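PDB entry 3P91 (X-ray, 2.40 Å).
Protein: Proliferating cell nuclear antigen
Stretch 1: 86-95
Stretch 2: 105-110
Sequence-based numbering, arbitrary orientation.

Stretch 1, residues 86-95: ALDNDCGLIL
Stretch 2 105-110: LSITSE

How does the chain arrive at the contact? A86 (-81/-9) makes no contact with the second stretch; its CA-to-CB bond points sideways. L87 (-100/162) is the first to reach across: its CA-to-CB bond points toward the partner, and chi1 m (-73°) sets its CG only 2.9 Å from OG1 of T108, tight for a carbon and an oxygen; chi2 is p (41°). That hydroxyl is buried by the contact and has no hydrogen-bonding partner anywhere in the model.

What turns the chain toward the partner strand? D88 (-101/152), modelled without side-chain atoms, opens a type I beta turn that ends at C91. N89 (-59/-20) and D90 (-71/-37) occupy its two middle positions, and C91 N donates to D88 O at 3.2 Å to close it. N89 has chi1 m (-76°) and D90 chi1 -110°, between wells; neither touches the second stretch. C91 (-68/171) resumes an extended backbone and points its CA-to-CB bond toward the second stretch, and its CB lies 3.1 Å from T108 CG2, a very close approach for two carbons. With chi1 p (86°), C91 SG lies 3.6 Å from T108 OG1.

How are the two strands paired? They run antiparallel, with 161° between their N-to-C directions and axes approaching to 4.7 Å, so each step forward from G92 is a step back from S109. G92 (-99/105) faces S109 (-109/135) with CA atoms 5.0 Å apart; S109 N donates to G92 O at 3.2 Å, while the return bond from G92 N to S109 O is weak at 3.3 Å. Having no side chain, G92 leaves S109, chi1 m (-74°), without a side-chain neighbour at this position. L93 (-94/125) lies opposite T108 (-102/126), again with 5.0 Å between CA atoms, and its CA approaches I107 O to 3.4 Å in a CA-H...O contact. L93 is t, p (180°, 68°), and T108 has chi1 m (-67°).

Where is the pairing firmest? I94 (-126/141) and I107 (-135/125) have CA atoms 4.9 Å apart and exchange two short backbone bonds, I94 N to I107 O at 2.9 Å and I107 N to I94 O at 2.8 Å. Both isoleucines adopt m, t, with chi angles of -58° and 162° for I94 and -64° and -165° for I107. Their side chains share a face of the sheet with S109, and the CB atoms of I94 and I107 pack 4.2 Å apart.

How does the contact finish? L95 (-115/138) pairs with S106 (-99/138) at a CA separation of 4.8 Å, in a non-hydrogen-bonded position, on the same face as L93 and T108. Its CA lies 3.3 Å from L105 O, another CA-H...O contact. Chi angles of -93° and 33°, both between wells, bring L95 CD1 to 4.2 Å from OG of S106, whose chi1 is m (-45°). L105 (-89/117) is m, t, and the end of its side chain leads away.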

# COMPACT_ATOMS: atom_id res chain seq x y z
N ALA A 86 15.21 3.34 9.87
CA ALA A 86 15.13 2.41 10.99
C ALA A 86 14.86 3.12 12.31
O ALA A 86 14.60 2.47 13.32
CB ALA A 86 16.41 1.59 11.08
N LEU A 87 14.93 4.44 12.30
CA LEU A 87 14.82 5.20 13.53
C LEU A 87 13.42 5.75 13.70
O LEU A 87 12.65 5.81 12.75
CB LEU A 87 15.84 6.34 13.53
CG LEU A 87 17.31 5.98 13.74
CD1 LEU A 87 17.71 4.73 12.98
CD2 LEU A 87 18.19 7.14 13.35
N ASP A 88 13.08 6.15 14.92
CA ASP A 88 11.80 6.80 15.18
C ASP A 88 12.04 8.30 15.30
O ASP A 88 13.14 8.72 15.67
N ASN A 89 11.03 9.09 14.97
CA ASN A 89 11.10 10.54 15.17
C ASN A 89 11.33 10.86 16.64
O ASN A 89 11.78 11.94 17.00
CB ASN A 89 9.80 11.22 14.70
CG ASN A 89 9.70 11.32 13.18
OD1 ASN A 89 10.68 11.11 12.47
ND2 ASN A 89 8.51 11.65 12.68
N ASP A 90 11.02 9.88 17.48
CA ASP A 90 11.09 10.02 18.93
C ASP A 90 12.52 10.07 19.44
O ASP A 90 12.82 10.80 20.38
CB ASP A 90 10.40 8.83 19.59
CG ASP A 90 9.11 9.21 20.26
OD1 ASP A 90 8.20 8.35 20.35
OD2 ASP A 90 8.99 10.37 20.71
N CYS A 91 13.39 9.30 18.80
CA CYS A 91 14.70 8.97 19.37
C CYS A 91 15.67 10.14 19.47
O CYS A 91 15.42 11.22 18.94
CB CYS A 91 15.34 7.85 18.56
SG CYS A 91 16.27 8.44 17.12
N GLY A 92 16.79 9.89 20.15
CA GLY A 92 17.84 10.87 20.29
C GLY A 92 18.94 10.56 19.29
O GLY A 92 19.71 9.63 19.48
N LEU A 93 19.00 11.35 18.23
CA LEU A 93 19.91 11.04 17.14
C LEU A 93 21.25 11.76 17.29
O LEU A 93 21.32 12.98 17.41
CB LEU A 93 19.26 11.38 15.80
CG LEU A 93 20.14 11.10 14.58
CD1 LEU A 93 20.35 9.62 14.41
CD2 LEU A 93 19.51 11.68 13.34
N ILE A 94 22.33 10.98 17.27
CA ILE A 94 23.66 11.52 17.43
C ILE A 94 24.54 11.09 16.28
O ILE A 94 24.45 9.96 15.80
CB ILE A 94 24.29 11.04 18.75
CG1 ILE A 94 23.43 11.47 19.93
CG2 ILE A 94 25.69 11.62 18.91
CD1 ILE A 94 23.71 10.70 21.18
N LEU A 95 25.37 12.01 15.83
CA LEU A 95 26.36 11.75 14.80
C LEU A 95 27.74 11.89 15.42
O LEU A 95 27.98 12.80 16.20
CB LEU A 95 26.21 12.74 13.66
CG LEU A 95 25.33 12.40 12.46
CD1 LEU A 95 24.14 11.54 12.82
CD2 LEU A 95 24.88 13.70 11.83
N LEU A 105 29.32 7.54 12.62
CA LEU A 105 28.54 6.78 13.58
C LEU A 105 27.24 7.48 13.88
O LEU A 105 27.24 8.59 14.41
CB LEU A 105 29.34 6.61 14.86
CG LEU A 105 30.59 5.79 14.58
CD1 LEU A 105 31.68 6.10 15.61
CD2 LEU A 105 30.25 4.29 14.51
N SER A 106 26.13 6.82 13.55
CA SER A 106 24.80 7.29 13.92
C SER A 106 24.34 6.53 15.15
O SER A 106 24.52 5.32 15.24
CB SER A 106 23.80 7.10 12.77
OG SER A 106 24.35 7.51 11.53
N ILE A 107 23.74 7.24 16.09
CA ILE A 107 23.29 6.60 17.32
C ILE A 107 21.89 7.02 17.74
O ILE A 107 21.60 8.21 17.88
CB ILE A 107 24.28 6.85 18.45
CG1 ILE A 107 25.62 6.20 18.11
CG2 ILE A 107 23.72 6.32 19.76
CD1 ILE A 107 26.55 6.07 19.28
N THR A 108 21.02 6.03 17.93
CA THR A 108 19.68 6.22 18.45
C THR A 108 19.64 5.83 19.92
O THR A 108 20.02 4.72 20.28
CB THR A 108 18.66 5.32 17.74
OG1 THR A 108 18.52 5.73 16.38
CG2 THR A 108 17.30 5.39 18.43
N SER A 109 19.18 6.74 20.77
CA SER A 109 19.00 6.43 22.18
C SER A 109 17.52 6.34 22.52
O SER A 109 16.73 7.19 22.10
CB SER A 109 19.67 7.49 23.06
OG SER A 109 21.08 7.33 23.05
N GLU A 110 17.15 5.31 23.27
CA GLU A 110 15.76 5.08 23.63
C GLU A 110 15.60 4.94 25.14
O GLU A 110 14.53 4.54 25.62